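Local coordinates for protein phosphoribosylaminoimidazole-succinocarboxamide synthase (Pyrococcus horikoshii, PDB 3U55) that catalyses the ATP-dependent joining of L-aspartate to the carboxylate of carboxyaminoimidazole ribonucleotide, giving SAICAR in de novo purine biosynthesis, at residues F42-A50 with D219-I227; I192-W200 with S207-F215. One frame throughout, in Å; residues are numbered along the deposited sequence.

Contact 1: residues F42-A50 with D219-I227; sequences FKGKGWLNA and DLIEAYKEI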
ATOM      1  N   PHE A  42      18.739   5.407 -26.735  1.00 26.25           N
ATOM      2  CA  PHE A  42      19.031   6.830 -26.882  1.00 26.30           C
ATOM      3  C   PHE A  42      20.518   7.089 -26.706  1.00 26.35           C
ATOM      4  O   PHE A  42      21.056   6.946 -25.603  1.00 23.12           O
ATOM      5  CB  PHE A  42      18.222   7.652 -25.874  1.00 26.00           C
ATOM      6  CG  PHE A  42      16.740   7.585 -26.090  1.00 25.87           C
ATOM      7  CD1 PHE A  42      16.121   8.420 -27.016  1.00 26.81           C
ATOM      8  CD2 PHE A  42      15.958   6.692 -25.364  1.00 25.30           C
ATOM      9  CE1 PHE A  42      14.745   8.368 -27.217  1.00 28.34           C
ATOM     10  CE2 PHE A  42      14.582   6.627 -25.560  1.00 28.03           C
ATOM     11  CZ  PHE A  42      13.973   7.466 -26.489  1.00 28.13           C
ATOM     12  N   LYS A  43      21.175   7.466 -27.803  1.00 26.42           N
ATOM     13  CA  LYS A  43      22.627   7.633 -27.818  1.00 27.22           C
ATOM     14  C   LYS A  43      23.072   8.732 -26.860  1.00 25.77           C
ATOM     15  O   LYS A  43      22.705   9.901 -27.020  1.00 24.52           O
ATOM     16  CB  LYS A  43      23.130   7.914 -29.242  1.00 28.93           C
ATOM     17  CG  LYS A  43      24.627   8.188 -29.357  1.00 33.34           C
ATOM     18  CD  LYS A  43      25.475   6.956 -29.065  1.00 37.79           C
ATOM     19  CE  LYS A  43      26.958   7.293 -29.159  1.00 40.20           C
ATOM     20  NZ  LYS A  43      27.826   6.102 -28.924  1.00 40.90           N
ATOM     21  N   GLY A  44      23.859   8.338 -25.865  1.00 25.16           N
ATOM     22  CA  GLY A  44      24.364   9.263 -24.858  1.00 24.06           C
ATOM     23  C   GLY A  44      23.598   9.270 -23.543  1.00 22.61           C
ATOM     24  O   GLY A  44      24.030   9.915 -22.586  1.00 22.48           O
ATOM     25  N   LYS A  45      22.468   8.564 -23.481  1.00 23.03           N
ATOM     26  CA  LYS A  45      21.664   8.534 -22.253  1.00 22.31           C
ATOM     27  C   LYS A  45      22.449   7.943 -21.078  1.00 22.13           C
ATOM     28  O   LYS A  45      22.395   8.466 -19.960  1.00 20.89           O
ATOM     29  CB  LYS A  45      20.352   7.765 -22.452  1.00 22.97           C
ATOM     30  CG  LYS A  45      19.480   7.719 -21.196  1.00 24.01           C
ATOM     31  CD  LYS A  45      18.137   7.034 -21.421  1.00 27.33           C
ATOM     32  CE  LYS A  45      18.235   5.522 -21.293  1.00 31.61           C
ATOM     33  NZ  LYS A  45      18.416   5.044 -19.884  1.00 27.01           N
ATOM     34  N   GLY A  46      23.172   6.858 -21.344  1.00 20.69           N
ATOM     35  CA  GLY A  46      24.018   6.216 -20.336  1.00 21.60           C
ATOM     36  C   GLY A  46      24.995   7.183 -19.695  1.00 22.44           C
ATOM     37  O   GLY A  46      25.104   7.245 -18.464  1.00 23.02           O
ATOM     38  N   TRP A  47      25.693   7.950 -20.533  1.00 21.41           N
ATOM     39  CA  TRP A  47      26.666   8.932 -20.064  1.00 21.53           C
ATOM     40  C   TRP A  47      26.017   9.981 -19.167  1.00 21.23           C
ATOM     41  O   TRP A  47      26.513  10.260 -18.075  1.00 20.22           O
ATOM     42  CB  TRP A  47      27.386   9.597 -21.243  1.00 23.53           C
ATOM     43  CG  TRP A  47      28.568  10.433 -20.838  1.00 24.90           C
ATOM     44  CD1 TRP A  47      29.870  10.019 -20.729  1.00 28.01           C
ATOM     45  CD2 TRP A  47      28.560  11.824 -20.496  1.00 27.74           C
ATOM     46  NE1 TRP A  47      30.670  11.065 -20.339  1.00 30.15           N
ATOM     47  CE2 TRP A  47      29.893  12.184 -20.185  1.00 30.60           C
ATOM     48  CE3 TRP A  47      27.556  12.801 -20.416  1.00 29.90           C
ATOM     49  CZ2 TRP A  47      30.247  13.480 -19.802  1.00 29.45           C
ATOM     50  CZ3 TRP A  47      27.911  14.089 -20.036  1.00 30.64           C
ATOM     51  CH2 TRP A  47      29.248  14.416 -19.735  1.00 30.86           C
ATOM     52  N   LEU A  48      24.900  10.540 -19.625  1.00 20.65           N
ATOM     53  CA  LEU A  48      24.161  11.538 -18.855  1.00 20.78           C
ATOM     54  C   LEU A  48      23.685  11.009 -17.504  1.00 19.98           C
ATOM     55  O   LEU A  48      23.901  11.654 -16.478  1.00 20.87           O
ATOM     56  CB  LEU A  48      22.988  12.091 -19.672  1.00 19.40           C
ATOM     57  CG  LEU A  48      23.418  12.952 -20.867  1.00 19.41           C
ATOM     58  CD1 LEU A  48      22.302  13.033 -21.910  1.00 17.89           C
ATOM     59  CD2 LEU A  48      23.876  14.345 -20.418  1.00 21.08           C
ATOM     60  N   ASN A  49      23.054   9.838 -17.503  1.00 20.29           N
ATOM     61  CA  ASN A  49      22.575   9.237 -16.253  1.00 19.37           C
ATOM     62  C   ASN A  49      23.707   8.913 -15.275  1.00 20.11           C
ATOM     63  O   ASN A  49      23.562   9.120 -14.064  1.00 20.28           O
ATOM     64  CB  ASN A  49      21.708   8.002 -16.526  1.00 19.36           C
ATOM     65  CG  ASN A  49      20.375   8.352 -17.174  1.00 17.52           C
ATOM     66  OD1 ASN A  49      19.975   9.512 -17.208  1.00 20.76           O
ATOM     67  ND2 ASN A  49      19.692   7.345 -17.704  1.00 23.46           N
ATOM     68  N   ALA A  50      24.834   8.431 -15.804  1.00 20.04           N
ATOM     69  CA  ALA A  50      26.020   8.165 -14.985  1.00 19.85           C
ATOM     70  C   ALA A  50      26.548   9.450 -14.340  1.00 20.33           C
ATOM     71  O   ALA A  50      26.766   9.493 -13.124  1.00 17.02           O
ATOM     72  CB  ALA A  50      27.108   7.494 -15.811  1.00 20.34           C
ATOM     73  N   ASP A 219      12.157  15.224 -27.503  1.00 31.53           N
ATOM     74  CA  ASP A 219      13.428  14.534 -27.669  1.00 30.63           C
ATOM     75  C   ASP A 219      14.015  14.236 -26.290  1.00 28.82           C
ATOM     76  O   ASP A 219      14.386  15.164 -25.554  1.00 25.75           O
ATOM     77  CB  ASP A 219      14.374  15.417 -28.488  1.00 31.61           C
ATOM     78  CG  ASP A 219      15.638  14.695 -28.917  1.00 34.75           C
ATOM     79  OD1 ASP A 219      16.508  14.425 -28.061  1.00 34.50           O
ATOM     80  OD2 ASP A 219      15.775  14.425 -30.127  1.00 39.27           O
ATOM     81  N   LEU A 220      14.085  12.948 -25.944  1.00 26.19           N
ATOM     82  CA  LEU A 220      14.601  12.522 -24.637  1.00 25.90           C
ATOM     83  C   LEU A 220      16.012  13.037 -24.367  1.00 24.41           C
ATOM     84  O   LEU A 220      16.284  13.576 -23.290  1.00 22.13           O
ATOM     85  CB  LEU A 220      14.554  10.991 -24.470  1.00 25.91           C
ATOM     86  CG  LEU A 220      15.148  10.454 -23.147  1.00 28.36           C
ATOM     87  CD1 LEU A 220      14.284   9.386 -22.514  1.00 32.04           C
ATOM     88  CD2 LEU A 220      16.591   9.961 -23.289  1.00 27.68           C
ATOM     89  N   ILE A 221      16.907  12.857 -25.336  1.00 23.43           N
ATOM     90  CA  ILE A 221      18.299  13.266 -25.168  1.00 24.19           C
ATOM     91  C   ILE A 221      18.405  14.773 -24.902  1.00 25.03           C
ATOM     92  O   ILE A 221      19.142  15.200 -24.012  1.00 22.84           O
ATOM     93  CB  ILE A 221      19.186  12.813 -26.362  1.00 25.07           C
ATOM     94  CG1 ILE A 221      19.469  11.306 -26.271  1.00 23.25           C
ATOM     95  CG2 ILE A 221      20.489  13.614 -26.428  1.00 26.99           C
ATOM     96  CD1 ILE A 221      20.167  10.858 -24.974  1.00 22.41           C
ATOM     97  N   GLU A 222      17.641  15.564 -25.654  1.00 25.45           N
ATOM     98  CA  GLU A 222      17.623  17.017 -25.452  1.00 26.91           C
ATOM     99  C   GLU A 222      17.140  17.401 -24.049  1.00 25.58           C
ATOM    100  O   GLU A 222      17.695  18.313 -23.434  1.00 24.68           O
ATOM    101  CB  GLU A 222      16.798  17.724 -26.533  1.00 29.10           C
ATOM    102  CG  GLU A 222      17.368  17.594 -27.951  1.00 34.11           C
ATOM    103  CD  GLU A 222      18.850  17.934 -28.039  1.00 44.20           C
ATOM    104  OE1 GLU A 222      19.642  17.033 -28.398  1.00 48.45           O
ATOM    105  OE2 GLU A 222      19.224  19.091 -27.739  1.00 43.50           O
ATOM    106  N   ALA A 223      16.124  16.696 -23.550  1.00 24.05           N
ATOM    107  CA  ALA A 223      15.604  16.929 -22.200  1.00 24.89           C
ATOM    108  C   ALA A 223      16.652  16.601 -21.129  1.00 24.59           C
ATOM    109  O   ALA A 223      16.847  17.376 -20.193  1.00 23.49           O
ATOM    110  CB  ALA A 223      14.317  16.137 -21.969  1.00 24.12           C
ATOM    111  N   TYR A 224      17.341  15.469 -21.290  1.00 24.60           N
ATOM    112  CA  TYR A 224      18.366  15.033 -20.333  1.00 24.14           C
ATOM    113  C   TYR A 224      19.599  15.939 -20.378  1.00 25.42           C
ATOM    114  O   TYR A 224      20.236  16.178 -19.347  1.00 24.68           O
ATOM    115  CB  TYR A 224      18.773  13.572 -20.587  1.00 23.12           C
ATOM    116  CG  TYR A 224      17.805  12.504 -20.092  1.00 20.51           C
ATOM    117  CD1 TYR A 224      16.417  12.677 -20.175  1.00 19.56           C
ATOM    118  CD2 TYR A 224      18.284  11.299 -19.575  1.00 18.86           C
ATOM    119  CE1 TYR A 224      15.531  11.683 -19.740  1.00 16.61           C
ATOM    120  CE2 TYR A 224      17.412  10.304 -19.136  1.00 19.18           C
ATOM    121  CZ  TYR A 224      16.040  10.500 -19.225  1.00 18.29           C
ATOM    122  OH  TYR A 224      15.183   9.514 -18.785  1.00 15.94           O
ATOM    123  N   LYS A 225      19.929  16.436 -21.573  1.00 26.38           N
ATOM    124  CA  LYS A 225      21.013  17.411 -21.738  1.00 27.85           C
ATOM    125  C   LYS A 225      20.692  18.703 -20.999  1.00 28.27           C
ATOM    126  O   LYS A 225      21.564  19.282 -20.346  1.00 29.23           O
ATOM    127  CB  LYS A 225      21.250  17.736 -23.216  1.00 27.74           C
ATOM    128  CG  LYS A 225      22.055  16.706 -23.988  1.00 30.38           C
ATOM    129  CD  LYS A 225      22.139  17.107 -25.460  1.00 35.09           C
ATOM    130  CE  LYS A 225      23.104  16.231 -26.233  1.00 39.29           C
ATOM    131  NZ  LYS A 225      23.161  16.608 -27.674  1.00 43.32           N
ATOM    132  N   GLU A 226      19.440  19.143 -21.111  1.00 28.97           N
ATOM    133  CA  GLU A 226      18.978  20.390 -20.505  1.00 30.20           C
ATOM    134  C   GLU A 226      19.144  20.328 -18.988  1.00 29.13           C
ATOM    135  O   GLU A 226      19.646  21.272 -18.378  1.00 29.36           O
ATOM    136  CB  GLU A 226      17.516  20.656 -20.880  1.00 31.66           C
ATOM    137  CG  GLU A 226      17.251  22.058 -21.427  1.00 38.10           C
ATOM    138  CD  GLU A 226      16.788  23.038 -20.368  1.00 42.99           C
ATOM    139  OE1 GLU A 226      17.580  23.929 -19.985  1.00 43.72           O
ATOM    140  OE2 GLU A 226      15.625  22.924 -19.925  1.00 45.41           O
ATOM    141  N   ILE A 227      18.733  19.205 -18.396  1.00 28.29           N
ATOM    142  CA  ILE A 227      18.958  18.934 -16.974  1.00 27.87           C
ATOM    143  C   ILE A 227      20.442  19.025 -16.637  1.00 27.20           C
ATOM    144  O   ILE A 227      20.829  19.731 -15.701  1.00 27.52           O
ATOM    145  CB  ILE A 227      18.399  17.540 -16.554  1.00 28.61           C
ATOM    146  CG1 ILE A 227      16.869  17.551 -16.536  1.00 30.49           C
ATOM    147  CG2 ILE A 227      18.952  17.104 -15.192  1.00 28.66           C
ATOM    148  CD1 ILE A 227      16.239  18.408 -15.420  1.00 33.62           C
TER

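Contact 2: residues I192-W200 with S207-F215; sequences ISPDTCRFW and SLDKDVFRF. With SO4 (sulfate ion), chain C; SO4 (sulfate ion), chain B.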
ATOM      1  N   ILE A 192      20.513   7.885  -9.321  1.00 13.61           N
ATOM      2  CA  ILE A 192      19.657   9.067  -9.214  1.00 13.96           C
ATOM      3  C   ILE A 192      19.832   9.845 -10.511  1.00 12.92           C
ATOM      4  O   ILE A 192      20.888  10.434 -10.749  1.00 14.72           O
ATOM      5  CB  ILE A 192      20.002   9.967  -7.994  1.00 13.39           C
ATOM      6  CG1 ILE A 192      19.944   9.176  -6.684  1.00 14.64           C
ATOM      7  CG2 ILE A 192      19.051  11.170  -7.927  1.00 15.07           C
ATOM      8  CD1 ILE A 192      20.439   9.950  -5.474  1.00 15.40           C
ATOM      9  N   SER A 193      18.799   9.824 -11.348  1.00 12.88           N
ATOM     10  CA  SER A 193      18.890  10.352 -12.705  1.00 13.65           C
ATOM     11  C   SER A 193      17.508  10.723 -13.238  1.00 14.14           C
ATOM     12  O   SER A 193      16.494  10.437 -12.596  1.00 13.87           O
ATOM     13  CB  SER A 193      19.516   9.298 -13.627  1.00 12.87           C
ATOM     14  OG  SER A 193      18.582   8.271 -13.902  1.00 12.76           O
ATOM     15  N   PRO A 194      17.457  11.344 -14.434  1.00 14.31           N
ATOM     16  CA  PRO A 194      16.165  11.614 -15.062  1.00 15.10           C
ATOM     17  C   PRO A 194      15.378  10.343 -15.419  1.00 14.79           C
ATOM     18  O   PRO A 194      14.203  10.435 -15.778  1.00 15.25           O
ATOM     19  CB  PRO A 194      16.552  12.384 -16.327  1.00 14.14           C
ATOM     20  CG  PRO A 194      17.872  13.003 -16.000  1.00 15.91           C
ATOM     21  CD  PRO A 194      18.565  11.971 -15.178  1.00 14.94           C
ATOM     22  N   ASP A 195      16.025   9.180 -15.333  1.00 16.37           N
ATOM     23  CA  ASP A 195      15.335   7.885 -15.440  1.00 15.81           C
ATOM     24  C   ASP A 195      14.522   7.542 -14.182  1.00 16.20           C
ATOM     25  O   ASP A 195      13.471   6.901 -14.273  1.00 15.99           O
ATOM     26  CB  ASP A 195      16.338   6.747 -15.700  1.00 18.72           C
ATOM     27  CG  ASP A 195      16.537   6.445 -17.187  1.00 20.66           C
ATOM     28  OD1 ASP A 195      16.946   5.309 -17.507  1.00 18.75           O
ATOM     29  OD2 ASP A 195      16.287   7.326 -18.032  1.00 21.43           O
ATOM     30  N   THR A 196      15.017   7.957 -13.017  1.00 12.72           N
ATOM     31  CA  THR A 196      14.424   7.563 -11.734  1.00 12.80           C
ATOM     32  C   THR A 196      13.718   8.702 -10.984  1.00 13.32           C
ATOM     33  O   THR A 196      13.153   8.494  -9.910  1.00 12.50           O
ATOM     34  CB  THR A 196      15.474   6.918 -10.811  1.00 14.15           C
ATOM     35  OG1 THR A 196      16.560   7.830 -10.603  1.00 13.33           O
ATOM     36  CG2 THR A 196      15.995   5.615 -11.419  1.00 14.79           C
ATOM     37  N   CYS A 197      13.751   9.899 -11.561  1.00 12.83           N
ATOM     38  CA  CYS A 197      13.135  11.076 -10.952  1.00 13.16           C
ATOM     39  C   CYS A 197      12.192  11.712 -11.957  1.00 14.27           C
ATOM     40  O   CYS A 197      12.404  11.605 -13.166  1.00 15.23           O
ATOM     41  CB  CYS A 197      14.189  12.120 -10.594  1.00 13.49           C
ATOM     42  SG  CYS A 197      15.545  11.611  -9.525  1.00 16.36           S
ATOM     43  N   ARG A 198      11.163  12.384 -11.456  1.00 13.03           N
ATOM     44  CA  ARG A 198      10.434  13.338 -12.284  1.00 12.71           C
ATOM     45  C   ARG A 198      10.932  14.747 -11.998  1.00 13.18           C
ATOM     46  O   ARG A 198      10.940  15.200 -10.846  1.00 13.46           O
ATOM     47  CB  ARG A 198       8.918  13.215 -12.107  1.00 13.04           C
ATOM     48  CG  ARG A 198       8.338  12.027 -12.843  1.00 16.73           C
ATOM     49  CD  ARG A 198       6.822  11.966 -12.737  1.00 13.51           C
ATOM     50  NE  ARG A 198       6.300  10.819 -13.486  1.00 17.47           N
ATOM     51  CZ  ARG A 198       6.126   9.602 -12.972  1.00 21.22           C
ATOM     52  NH1 ARG A 198       6.404   9.361 -11.697  1.00 20.74           N
ATOM     53  NH2 ARG A 198       5.655   8.621 -13.728  1.00 18.66           N
ATOM     54  N   PHE A 199      11.392  15.410 -13.061  1.00 13.87           N
ATOM     55  CA  PHE A 199      11.929  16.769 -13.013  1.00 15.49           C
ATOM     56  C   PHE A 199      11.093  17.658 -13.931  1.00 15.25           C
ATOM     57  O   PHE A 199      10.985  17.371 -15.117  1.00 15.41           O
ATOM     58  CB  PHE A 199      13.365  16.811 -13.561  1.00 15.53           C
ATOM     59  CG  PHE A 199      14.390  16.024 -12.773  1.00 14.85           C
ATOM     60  CD1 PHE A 199      14.474  16.107 -11.382  1.00 15.03           C
ATOM     61  CD2 PHE A 199      15.334  15.258 -13.451  1.00 14.87           C
ATOM     62  CE1 PHE A 199      15.461  15.409 -10.684  1.00 13.55           C
ATOM     63  CE2 PHE A 199      16.326  14.552 -12.760  1.00 18.13           C
ATOM     64  CZ  PHE A 199      16.390  14.628 -11.377  1.00 15.35           C
ATOM     65  N   TRP A 200      10.511  18.733 -13.396  1.00 16.95           N
ATOM     66  CA  TRP A 200       9.760  19.698 -14.216  1.00 18.15           C
ATOM     67  C   TRP A 200      10.457  21.054 -14.217  1.00 19.37           C
ATOM     68  O   TRP A 200      10.967  21.494 -13.186  1.00 19.53           O
ATOM     69  CB  TRP A 200       8.335  19.884 -13.683  1.00 17.23           C
ATOM     70  CG  TRP A 200       7.403  18.720 -13.868  1.00 16.43           C
ATOM     71  CD1 TRP A 200       7.686  17.505 -14.437  1.00 18.22           C
ATOM     72  CD2 TRP A 200       6.035  18.649 -13.440  1.00 16.96           C
ATOM     73  NE1 TRP A 200       6.579  16.696 -14.402  1.00 18.49           N
ATOM     74  CE2 TRP A 200       5.550  17.371 -13.798  1.00 18.85           C
ATOM     75  CE3 TRP A 200       5.173  19.543 -12.790  1.00 20.56           C
ATOM     76  CZ2 TRP A 200       4.242  16.962 -13.527  1.00 18.23           C
ATOM     77  CZ3 TRP A 200       3.865  19.137 -12.526  1.00 22.65           C
ATOM     78  CH2 TRP A 200       3.416  17.859 -12.893  1.00 22.39           C
ATOM     79  N   SER A 207       8.193  18.374 -18.622  1.00 19.98           N
ATOM     80  CA  SER A 207       8.988  17.235 -18.162  1.00 20.09           C
ATOM     81  C   SER A 207      10.395  17.275 -18.727  1.00 20.57           C
ATOM     82  O   SER A 207      10.587  17.469 -19.930  1.00 19.15           O
ATOM     83  CB  SER A 207       8.315  15.919 -18.560  1.00 18.99           C
ATOM     84  OG  SER A 207       7.087  15.734 -17.875  1.00 20.41           O
ATOM     85  N   LEU A 208      11.373  17.098 -17.845  1.00 17.76           N
ATOM     86  CA  LEU A 208      12.764  16.972 -18.248  1.00 18.07           C
ATOM     87  C   LEU A 208      13.296  15.660 -17.670  1.00 17.62           C
ATOM     88  O   LEU A 208      14.243  15.645 -16.886  1.00 17.44           O
ATOM     89  CB  LEU A 208      13.568  18.174 -17.749  1.00 17.49           C
ATOM     90  CG  LEU A 208      13.221  19.547 -18.341  1.00 17.72           C
ATOM     91  CD1 LEU A 208      13.921  20.665 -17.580  1.00 20.16           C
ATOM     92  CD2 LEU A 208      13.571  19.596 -19.829  1.00 21.72           C
ATOM     93  N   ASP A 209      12.652  14.566 -18.074  1.00 17.17           N
ATOM     94  CA  ASP A 209      12.860  13.247 -17.484  1.00 17.26           C
ATOM     95  C   ASP A 209      12.330  12.149 -18.401  1.00 17.93           C
ATOM     96  O   ASP A 209      11.964  12.406 -19.553  1.00 16.12           O
ATOM     97  CB  ASP A 209      12.165  13.166 -16.114  1.00 17.62           C
ATOM     98  CG  ASP A 209      10.681  13.520 -16.185  1.00 18.36           C
ATOM     99  OD1 ASP A 209      10.182  14.210 -15.273  1.00 16.84           O
ATOM    100  OD2 ASP A 209      10.012  13.115 -17.158  1.00 20.07           O
ATOM    101  N   LYS A 210      12.277  10.929 -17.872  1.00 17.07           N
ATOM    102  CA  LYS A 210      11.823   9.763 -18.623  1.00 17.98           C
ATOM    103  C   LYS A 210      10.383   9.858 -19.172  1.00 16.57           C
ATOM    104  O   LYS A 210      10.035   9.131 -20.100  1.00 17.86           O
ATOM    105  CB  LYS A 210      11.991   8.508 -17.764  1.00 18.06           C
ATOM    106  CG  LYS A 210      12.026   7.201 -18.541  1.00 21.03           C
ATOM    107  CD  LYS A 210      12.142   6.041 -17.568  1.00 27.01           C
ATOM    108  CE  LYS A 210      12.136   4.721 -18.279  1.00 29.93           C
ATOM    109  NZ  LYS A 210      12.195   3.571 -17.324  1.00 24.72           N
ATOM    110  N   ASP A 211       9.556  10.743 -18.613  1.00 18.40           N
ATOM    111  CA  ASP A 211       8.180  10.936 -19.113  1.00 18.32           C
ATOM    112  C   ASP A 211       8.150  11.447 -20.562  1.00 19.48           C
ATOM    113  O   ASP A 211       7.159  11.260 -21.274  1.00 20.37           O
ATOM    114  CB  ASP A 211       7.369  11.871 -18.206  1.00 18.78           C
ATOM    115  CG  ASP A 211       6.754  11.151 -17.003  1.00 18.67           C
ATOM    116  OD1 ASP A 211       6.681   9.902 -16.994  1.00 21.24           O
ATOM    117  OD2 ASP A 211       6.315  11.849 -16.070  1.00 18.81           O
ATOM    118  N   VAL A 212       9.238  12.086 -20.983  1.00 19.84           N
ATOM    119  CA  VAL A 212       9.414  12.529 -22.368  1.00 20.84           C
ATOM    120  C   VAL A 212       9.436  11.314 -23.306  1.00 22.19           C
ATOM    121  O   VAL A 212       8.892  11.367 -24.409  1.00 23.24           O
ATOM    122  CB  VAL A 212      10.693  13.394 -22.510  1.00 21.84           C
ATOM    123  CG1 VAL A 212      11.069  13.623 -23.978  1.00 22.53           C
ATOM    124  CG2 VAL A 212      10.493  14.727 -21.806  1.00 22.07           C
ATOM    125  N   PHE A 213      10.049  10.224 -22.844  1.00 20.86           N
ATOM    126  CA  PHE A 213      10.038   8.945 -23.557  1.00 21.91           C
ATOM    127  C   PHE A 213       8.729   8.183 -23.357  1.00 21.92           C
ATOM    128  O   PHE A 213       8.162   7.678 -24.325  1.00 23.31           O
ATOM    129  CB  PHE A 213      11.237   8.086 -23.139  1.00 20.94           C
ATOM    130  CG  PHE A 213      11.135   6.638 -23.548  1.00 24.10           C
ATOM    131  CD1 PHE A 213      11.095   6.271 -24.895  1.00 25.87           C
ATOM    132  CD2 PHE A 213      11.093   5.638 -22.583  1.00 24.18           C
ATOM    133  CE1 PHE A 213      11.006   4.931 -25.267  1.00 27.25           C
ATOM    134  CE2 PHE A 213      11.011   4.292 -22.945  1.00 28.19           C
ATOM    135  CZ  PHE A 213      10.967   3.939 -24.290  1.00 27.72           C
ATOM    136  N   ARG A 214       8.253   8.107 -22.112  1.00 22.37           N
ATOM    137  CA  ARG A 214       6.991   7.424 -21.797  1.00 22.70           C
ATOM    138  C   ARG A 214       5.829   7.942 -22.646  1.00 25.45           C
ATOM    139  O   ARG A 214       5.031   7.152 -23.163  1.00 25.68           O
ATOM    140  CB  ARG A 214       6.633   7.556 -20.309  1.00 22.87           C
ATOM    141  CG  ARG A 214       7.436   6.671 -19.364  1.00 20.77           C
ATOM    142  CD  ARG A 214       6.834   6.681 -17.962  1.00 24.20           C
ATOM    143  NE  ARG A 214       7.722   6.045 -16.991  1.00 24.39           N
ATOM    144  CZ  ARG A 214       8.485   6.696 -16.113  1.00 25.18           C
ATOM    145  NH1 ARG A 214       9.261   6.010 -15.287  1.00 25.54           N
ATOM    146  NH2 ARG A 214       8.477   8.024 -16.053  1.00 20.55           N
ATOM    147  N   PHE A 215       5.738   9.262 -22.792  1.00 25.85           N
ATOM    148  CA  PHE A 215       4.574   9.865 -23.447  1.00 28.48           C
ATOM    149  C   PHE A 215       4.885  10.691 -24.697  1.00 29.81           C
ATOM    150  O   PHE A 215       4.067  11.515 -25.120  1.00 30.97           O
ATOM    151  CB  PHE A 215       3.765  10.675 -22.426  1.00 28.67           C
ATOM    152  CG  PHE A 215       3.331   9.872 -21.234  1.00 31.10           C
ATOM    153  CD1 PHE A 215       2.381   8.861 -21.367  1.00 34.20           C
ATOM    154  CD2 PHE A 215       3.883  10.113 -19.979  1.00 33.57           C
ATOM    155  CE1 PHE A 215       1.984   8.107 -20.265  1.00 31.09           C
ATOM    156  CE2 PHE A 215       3.491   9.364 -18.872  1.00 35.42           C
ATOM    157  CZ  PHE A 215       2.540   8.359 -19.017  1.00 34.51           C
TER
HETATM  158  S   SO4 C 501       8.505   2.413 -16.150  1.00 59.24           S
HETATM  159  O1  SO4 C 501       9.498   3.306 -16.736  1.00 62.24           O
HETATM  160  O2  SO4 C 501       8.897   1.032 -16.409  1.00 61.21           O
HETATM  161  O3  SO4 C 501       8.448   2.650 -14.710  1.00 59.71           O
HETATM  162  O4  SO4 C 501       7.200   2.675 -16.757  1.00 57.48           O
HETATM  163  S   SO4 B 500       5.137   5.894 -10.951  1.00 33.25           S
HETATM  164  O1  SO4 B 500       4.421   7.111 -10.608  1.00 32.86           O
HETATM  165  O2  SO4 B 500       6.395   6.213 -11.615  1.00 37.15           O
HETATM  166  O3  SO4 B 500       5.376   5.149  -9.715  1.00 40.14           O
HETATM  167  O4  SO4 B 500       4.328   5.096 -11.863  1.00 36.12           O
HETATM  168  O   HOH W   1      14.996   3.188 -18.870  1.00 19.85           O
HETATM  169  O   HOH W   2       7.519  14.308 -15.593  1.00 17.64           O

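Contact 1: residues F42-A50 with D219-I227
Phe42 and Lys45 meet Leu220 and Tyr224 where the N-terminal turns of two helices, 45-62 and 220-232, lie side by side in the SAICAR synthetase fold; the axes of 45-50 and 220-227 approach to 10.2 Å, 25° from parallel. Leu220 lies between two rings. Its CB sits over one face of Phe42, toward the rim and 4.0 Å from the ring centroid in a CH-pi contact, while its CD2 reaches Phe42 CG and also stands over the centre of the Tyr224 ring. With chi1 at 177°, Leu220 CG extends away from its backbone N, which carries the branch out to both rings. Phe213 of helix 211-214 packs on both Phe42 and Leu220. Ile221 instead works at the turn before the first helix: its CD1 comes 3.4 Å from Lys43 O and 3.6 Å from Lys45 N, filling the corner of the type II beta turn from Phe42 to Lys45. Gly44 takes a positive phi there, a backbone shape in which a side chain would collide with the carbonyl of Lys43. Lys45 runs straight to CD, its CG passing obliquely across Tyr224 and its CD touching Leu220 CD2, then bends at chi3 and chi4 and delivers NZ to a salt bridge with Asp195. Tyr224 OH is probably hydrogen-bonded to the same aspartate. One turn on, Leu48 CD1 rests 3.8 Å from Tyr224 CB. Asn49 completes the seam: its amide plane is turned 42° from the Tyr224 ring, and OD1, buried with no polar partner in the model, approaches Tyr224 CE2 obliquely at 3.3 Å.

Contact 2: residues I192-W200 with S207-F215
Asp211 OD2 accepts a 2.8 Å salt-bridging hydrogen bond from Arg198 NE, met on its syn side and close to the guanidinium plane. OD1 of the same carboxylate takes Arg214 NH2 from above the carboxylate plane, tying the two arginines together. Each grips edge-on a sulfate, probably from the crystallisation liquor: Arg198 NH1 and NH2 hold one, and Arg214 NE and NH1 hold the other, whose O1 also receives Lys210 NZ at 2.8 Å. NZ bonds to Thr32 O as well. Arg198 NH1 also salt-bridges Asp173, a second carboxylate. Shortening Arg198 to an alanine is likely to leave Asp211 OD2 and Asp173 without this positive mate and the first sulfate more weakly held. Asp209 bridges strand and helix: OD1 accepts Phe199 N through its anti lone pair, and OD2 caps Asp211 N, with chi1 at 55° tucking the carboxylate between its own N and carbonyl carbon. A water joins Asp209 OD1, Asp211 OD2, Ser207 OG and Trp200 NE1; Ser207 OG also bonds to Lys217. This is strand 197-201, which pairs with strand 169-180 in the antiparallel sheet, joined to the segment leading into helix 211-214; the backbones bridge once, at Trp200 and Ser207, with Leu208 N bonded to Phe199 O at 2.8 Å. Lys210 N bonds Pro194 O (2.9 Å). Outward, Phe199 CB lies 4.4 Å from Leu208 CB, the ring edge toward Leu208 O.

How the contacts relate
The two contacts lie on the same side of the chain's centre, their own centres about 10 Å apart. Segment 42-50 comes first, then segments 192-200 and 207-215 of contact 2, and last segment 219-227; contact 1 thus brackets contact 2 in sequence, and helix 220-232 directly follows helix 211-214. Asp195 of contact 2 links them through its polar bonds to the helix pair of contact 1. Ile227 packs against Leu208 as well. The helix pair is thereby tied to the loop that leads into strand 197-201, beside the sulfate-holding basic side chains of contact 2.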